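Local structure of leucine aminopeptidase (3TC8) at residues A[25-30]-A[135-140]; A[125-130]-A[283-288]. The protein probably acts as a zinc-dependent exopeptidase of peptidase family M28, removing N-terminal residues from peptides, or possibly as a glutaminyl-peptide cyclotransferase. All coordinates share one frame; numbering follows the deposited sequence. Where two conformers were deposited one is given.

Interaction 1 (A[25-30]-A[135-140])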
loop_
_atom_site.group_PDB
_atom_site.type_symbol
_atom_site.label_atom_id
_atom_site.label_comp_id
_atom_site.label_asym_id
_atom_site.label_seq_id
_atom_site.Cartn_x
_atom_site.Cartn_y
_atom_site.Cartn_z
ATOM N N ASP A 25 13.252 -1.496 -12.173
ATOM C CA ASP A 25 14.110 -2.621 -11.785
ATOM C C ASP A 25 14.346 -2.580 -10.296
ATOM O O ASP A 25 14.329 -3.602 -9.604
ATOM C CB ASP A 25 15.497 -2.562 -12.459
ATOM C CG ASP A 25 15.494 -3.032 -13.911
ATOM O OD1 ASP A 25 14.536 -3.687 -14.389
ATOM O OD2 ASP A 25 16.527 -2.759 -14.577
ATOM N N SER A 26 14.639 -1.402 -9.788
ATOM C CA SER A 26 14.838 -1.195 -8.387
ATOM C C SER A 26 13.597 -1.498 -7.548
ATOM O O SER A 26 13.670 -2.194 -6.526
ATOM C CB SER A 26 15.327 0.231 -8.139
ATOM O OG SER A 26 15.309 0.573 -6.757
ATOM N N ALA A 27 12.463 -0.973 -7.996
ATOM C CA ALA A 27 11.222 -1.284 -7.302
ATOM C C ALA A 27 10.980 -2.800 -7.262
ATOM O O ALA A 27 10.554 -3.342 -6.245
ATOM C CB ALA A 27 10.063 -0.551 -7.967
ATOM N N TYR A 28 11.177 -3.460 -8.394
ATOM C CA TYR A 28 10.995 -4.901 -8.457
ATOM C C TYR A 28 11.876 -5.616 -7.435
ATOM O O TYR A 28 11.430 -6.506 -6.711
ATOM C CB TYR A 28 11.315 -5.372 -9.875
ATOM C CG TYR A 28 11.130 -6.844 -10.102
ATOM C CD1 TYR A 28 12.070 -7.778 -9.703
ATOM C CD2 TYR A 28 9.984 -7.297 -10.737
ATOM C CE1 TYR A 28 11.830 -9.155 -9.949
ATOM C CE2 TYR A 28 9.743 -8.650 -10.976
ATOM C CZ TYR A 28 10.656 -9.553 -10.572
ATOM O OH TYR A 28 10.425 -10.916 -10.803
ATOM N N ALA A 29 13.128 -5.190 -7.334
ATOM C CA ALA A 29 14.038 -5.794 -6.384
ATOM C C ALA A 29 13.583 -5.533 -4.958
ATOM O O ALA A 29 13.797 -6.401 -4.090
ATOM C CB ALA A 29 15.462 -5.292 -6.605
ATOM N N TYR A 30 13.013 -4.356 -4.661
ATOM C CA TYR A 30 12.444 -4.130 -3.319
ATOM C C TYR A 30 11.293 -5.072 -3.024
ATOM O O TYR A 30 11.111 -5.495 -1.873
ATOM C CB TYR A 30 12.031 -2.671 -3.129
ATOM C CG TYR A 30 13.129 -1.670 -2.939
ATOM C CD1 TYR A 30 14.129 -1.892 -2.006
ATOM C CD2 TYR A 30 13.165 -0.495 -3.642
ATOM C CE1 TYR A 30 15.139 -0.946 -1.787
ATOM C CE2 TYR A 30 14.150 0.443 -3.428
ATOM C CZ TYR A 30 15.143 0.202 -2.495
ATOM O OH TYR A 30 16.115 1.164 -2.308
ATOM N N LEU A 135 6.738 2.337 -3.197
ATOM C CA LEU A 135 6.990 3.439 -2.284
ATOM C C LEU A 135 8.441 3.530 -1.855
ATOM O O LEU A 135 8.945 4.645 -1.663
ATOM C CB LEU A 135 6.094 3.365 -1.057
ATOM C CG LEU A 135 4.621 3.688 -1.297
ATOM C CD1 LEU A 135 3.819 3.644 -0.007
ATOM C CD2 LEU A 135 4.390 5.035 -1.997
ATOM N N LEU A 136 9.153 2.422 -1.690
ATOM C CA LEU A 136 10.554 2.476 -1.403
ATOM C C LEU A 136 11.316 3.148 -2.524
ATOM O O LEU A 136 12.197 3.963 -2.258
ATOM C CB LEU A 136 11.164 1.093 -1.110
ATOM C CG LEU A 136 10.780 0.477 0.245
ATOM C CD1 LEU A 136 11.201 -1.001 0.233
ATOM C CD2 LEU A 136 11.489 1.214 1.409
ATOM N N GLU A 137 11.005 2.820 -3.765
ATOM C CA GLU A 137 11.687 3.458 -4.880
ATOM C C GLU A 137 11.345 4.940 -4.984
ATOM O O GLU A 137 12.213 5.783 -5.237
ATOM C CB GLU A 137 11.395 2.701 -6.154
ATOM C CG GLU A 137 11.941 3.350 -7.413
ATOM C CD GLU A 137 13.441 3.594 -7.412
ATOM O OE1 GLU A 137 14.177 2.965 -6.613
ATOM O OE2 GLU A 137 13.925 4.385 -8.283
ATOM N N ILE A 138 10.086 5.304 -4.737
ATOM C CA ILE A 138 9.667 6.704 -4.672
ATOM C C ILE A 138 10.445 7.436 -3.588
ATOM O O ILE A 138 10.994 8.511 -3.797
ATOM C CB ILE A 138 8.146 6.801 -4.486
ATOM C CG1 ILE A 138 7.426 6.427 -5.777
ATOM C CG2 ILE A 138 7.715 8.207 -3.988
ATOM C CD1 ILE A 138 6.004 6.032 -5.604
ATOM N N ALA A 139 10.553 6.813 -2.403
ATOM C CA ALA A 139 11.245 7.408 -1.301
ATOM C C ALA A 139 12.749 7.557 -1.596
ATOM O O ALA A 139 13.382 8.542 -1.197
ATOM C CB ALA A 139 11.011 6.540 -0.031
ATOM N N ARG A 140 13.327 6.586 -2.309
ATOM C CA ARG A 140 14.702 6.689 -2.715
ATOM C C ARG A 140 14.940 7.920 -3.571
ATOM O O ARG A 140 15.898 8.681 -3.408
ATOM C CB ARG A 140 15.156 5.425 -3.457
ATOM C CG ARG A 140 16.651 5.378 -3.707
ATOM C CD ARG A 140 17.117 4.069 -4.332
ATOM N NE ARG A 140 16.697 3.943 -5.729
ATOM C CZ ARG A 140 17.454 4.190 -6.774
ATOM N NH1 ARG A 140 18.741 4.522 -6.674
ATOM N NH2 ARG A 140 16.916 4.075 -7.949
#

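Interaction 2 (A[125-130]-A[283-288])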
loop_
_atom_site.group_PDB
_atom_site.type_symbol
_atom_site.label_atom_id
_atom_site.label_comp_id
_atom_site.label_asym_id
_atom_site.label_seq_id
_atom_site.Cartn_x
_atom_site.Cartn_y
_atom_site.Cartn_z
ATOM N N ALA A 125 3.276 -11.045 -2.609
ATOM C CA ALA A 125 4.151 -10.273 -3.479
ATOM C C ALA A 125 3.390 -9.060 -4.030
ATOM O O ALA A 125 3.937 -7.947 -4.001
ATOM C CB ALA A 125 4.626 -11.144 -4.639
ATOM N N ASP A 126 2.192 -9.269 -4.586
ATOM C CA ASP A 126 1.412 -8.156 -5.083
ATOM C C ASP A 126 0.633 -7.503 -3.947
ATOM O O ASP A 126 0.588 -6.270 -3.840
ATOM C CB ASP A 126 0.514 -8.587 -6.222
ATOM C CG ASP A 126 0.028 -7.465 -7.105
ATOM O OD1 ASP A 126 0.636 -6.376 -7.093
ATOM O OD2 ASP A 126 -0.969 -7.705 -7.824
ATOM N N ASP A 127 -0.033 -8.300 -3.107
ATOM C CA ASP A 127 -0.829 -7.825 -1.986
ATOM C C ASP A 127 0.082 -7.624 -0.790
ATOM O O ASP A 127 0.241 -8.485 0.068
ATOM C CB ASP A 127 -1.912 -8.807 -1.738
ATOM C CG ASP A 127 -3.023 -8.336 -0.857
ATOM O OD1 ASP A 127 -2.921 -7.280 -0.220
ATOM O OD2 ASP A 127 -4.014 -9.116 -0.785
ATOM N N GLY A 128 0.713 -6.467 -0.757
ATOM C CA GLY A 128 1.688 -6.035 0.223
ATOM C C GLY A 128 3.006 -5.631 -0.419
ATOM O O GLY A 128 3.425 -4.464 -0.377
ATOM N N GLY A 129 3.694 -6.565 -1.030
ATOM C CA GLY A 129 4.995 -6.263 -1.565
ATOM C C GLY A 129 5.021 -5.154 -2.566
ATOM O O GLY A 129 5.905 -4.307 -2.531
ATOM N N SER A 130 4.067 -5.133 -3.487
ATOM C CA SER A 130 4.128 -4.199 -4.634
ATOM C C SER A 130 4.030 -2.755 -4.177
ATOM O O SER A 130 4.824 -1.920 -4.621
ATOM C CB SER A 130 3.050 -4.504 -5.650
ATOM O OG SER A 130 1.746 -4.244 -5.130
ATOM N N GLN A 283 -2.339 -18.945 -2.981
ATOM C CA GLN A 283 -0.923 -19.226 -3.005
ATOM C C GLN A 283 -0.183 -18.653 -4.191
ATOM O O GLN A 283 1.046 -18.459 -4.096
ATOM C CB GLN A 283 -0.690 -20.735 -2.941
ATOM C CG GLN A 283 -0.947 -21.314 -1.540
ATOM C CD GLN A 283 0.137 -20.960 -0.578
ATOM O OE1 GLN A 283 1.231 -21.534 -0.667
ATOM N NE2 GLN A 283 -0.124 -20.020 0.331
ATOM N N LYS A 284 -0.901 -18.316 -5.249
ATOM C CA LYS A 284 -0.272 -17.742 -6.429
ATOM C C LYS A 284 -0.026 -16.240 -6.366
ATOM O O LYS A 284 0.483 -15.685 -7.332
ATOM C CB LYS A 284 -1.096 -18.083 -7.660
ATOM C CG LYS A 284 -0.928 -19.515 -8.081
ATOM C CD LYS A 284 -1.605 -19.817 -9.386
ATOM C CE LYS A 284 -1.390 -21.240 -9.880
ATOM N NZ LYS A 284 -2.363 -21.561 -10.990
ATOM N N ASP A 285 -0.244 -15.602 -5.213
ATOM C CA ASP A 285 0.216 -14.222 -5.023
ATOM C C ASP A 285 1.715 -14.234 -4.646
ATOM O O ASP A 285 2.123 -13.964 -3.504
ATOM C CB ASP A 285 -0.620 -13.465 -4.002
ATOM C CG ASP A 285 -0.225 -11.998 -3.927
ATOM O OD1 ASP A 285 0.590 -11.560 -4.767
ATOM O OD2 ASP A 285 -0.657 -11.316 -2.989
ATOM N N ASN A 286 2.489 -14.488 -5.687
ATOM C CA ASN A 286 3.908 -14.703 -5.570
ATOM C C ASN A 286 4.654 -13.853 -6.630
ATOM O O ASN A 286 4.053 -13.054 -7.352
ATOM C CB ASN A 286 4.245 -16.213 -5.632
ATOM C CG ASN A 286 3.898 -16.821 -6.923
ATOM O OD1 ASN A 286 3.842 -16.161 -7.947
ATOM N ND2 ASN A 286 3.621 -18.120 -6.909
HETATM N N MSE A 287 5.954 -14.013 -6.718
HETATM C CA MSE A 287 6.742 -13.132 -7.556
HETATM C C MSE A 287 6.441 -13.280 -9.034
HETATM O O MSE A 287 6.730 -12.360 -9.805
HETATM C CB MSE A 287 8.238 -13.317 -7.326
HETATM C CG MSE A 287 8.794 -12.771 -6.003
HETATM SE SE MSE A 287 8.522 -10.867 -5.812
HETATM C CE MSE A 287 9.404 -10.223 -7.380
ATOM N N GLU A 288 5.838 -14.386 -9.462
ATOM C CA GLU A 288 5.659 -14.595 -10.882
ATOM C C GLU A 288 4.744 -13.568 -11.550
ATOM O O GLU A 288 4.945 -13.293 -12.733
ATOM C CB GLU A 288 5.185 -16.016 -11.180
ATOM C CG GLU A 288 6.065 -17.104 -10.572
ATOM C CD GLU A 288 5.601 -18.504 -10.857
ATOM O OE1 GLU A 288 5.701 -19.333 -9.934
ATOM O OE2 GLU A 288 5.158 -18.756 -11.996
HETATM O O HOH W 1 -3.390 -11.592 -2.235
#

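Interaction 1 (A[25-30]-A[135-140])
Tyr30 lays one face of its ring on Leu136. The CB of Leu136 sits over that face, 3.8 Å from the ring centroid and offset toward the rim nearest Tyr30 CD2, in a CH-pi contact; Leu136 CD1 lies by the CG and CD1 side of the ring, 3.8 Å from Tyr30 CG. The phenol end runs on past Arg140, crossing its chain at about a right angle, and its OH bonds to Glu57 of helix 45-60. One turn back on helix 24-36, the backbones come closest where Ala27 CB passes alongside Glu137 CB at 4.0 Å. Here helix 24-36 packs on helix 125-144, one of the helices flanking the mixed sheet of this M28 alpha/beta fold; the short axes approach to 8.7 Å, with directions 130° apart. Leu135 and Ile138 turn instead to strand 96-102. The chain of Glu137 leaves anti to its backbone N but bends at chi2 (57°), which swings the carboxylate round to Ser26 and Arg140. Ser26 OG donates to Glu137 OE1 over 2.7 Å, arriving from 48° above the carboxylate plane. From the opposite face Arg140 NE reaches the same oxygen at 2.8 Å, while Arg140 NH2 takes the syn lone pair of Glu137 OE2 at 3.0 Å, a side-on, two-nitrogen salt bridge. Glu137 OE2 also accepts from Gln141 NE2 and the backbone N of Asn23.

Interaction 2 (A[125-130]-A[283-288])
Asp285 takes hold of the start of helix 125-144 with both oxygens of its carboxylate. Its CG stands anti to the backbone N (chi1 -174°), which carries the group forward to the first backbone N-H groups of the helix. There Asp285 OD1 accepts from Asp126 N at 2.8 Å and Asp285 OD2 from Asp127 N at 3.1 Å, each oxygen using its syn lone pair. The backbone adds a third bond, longer but nearly straight at 172°, from Ala125 N to Asp285 O (3.3 Å). Asp285 OD2 also accepts a hydrogen bond from a water, 2.8 Å away, which donates its other hydrogen to Asp127 OD2. An alanine in place of Asp285 would probably leave the N-H groups of Asp126 and Asp127 without their acceptors and the water with one mate fewer, freeing the turn that presents Asp127 to shift. Next along, Asn286 offers its backbone: Ala125 CB lies 3.4 Å from Asn286 C, while its side-chain OD1 accepts from Glu288 N in an Asx turn. Met287, a selenomethionine with a chain bent at chi2 and chi3, brings SE to 4.1 Å from Ala125 CB. Asp127 itself ligates the zinc ion together with Asp160 and His281, and its OD1 is held by His102. Asp285 thus belongs to the second shell of the zinc site, consistent with a zinc peptidase of family M28.

Helix 125-144 serves both contacts: interaction 2 grips its first turn beside the zinc ion, and interaction 1 meets it further along, the two centres about 15 Å apart. Helix 24-36 ties them together. Its Tyr28 packs on the selenomethionine of interaction 2, Tyr28 CZ lying 3.5 Å from Met287 CE, and Gln34 NE2 bonds to the carbonyl oxygens of both Tyr30 and Gly129. Only interaction 2 borders the metal, since the side chain of Asp127 comes within about 2 Å of the zinc ion at its nearest atom. The carboxylate of interaction 1 is remote from it, with Glu137 OE1 22.6 Å from Asp127 OD2.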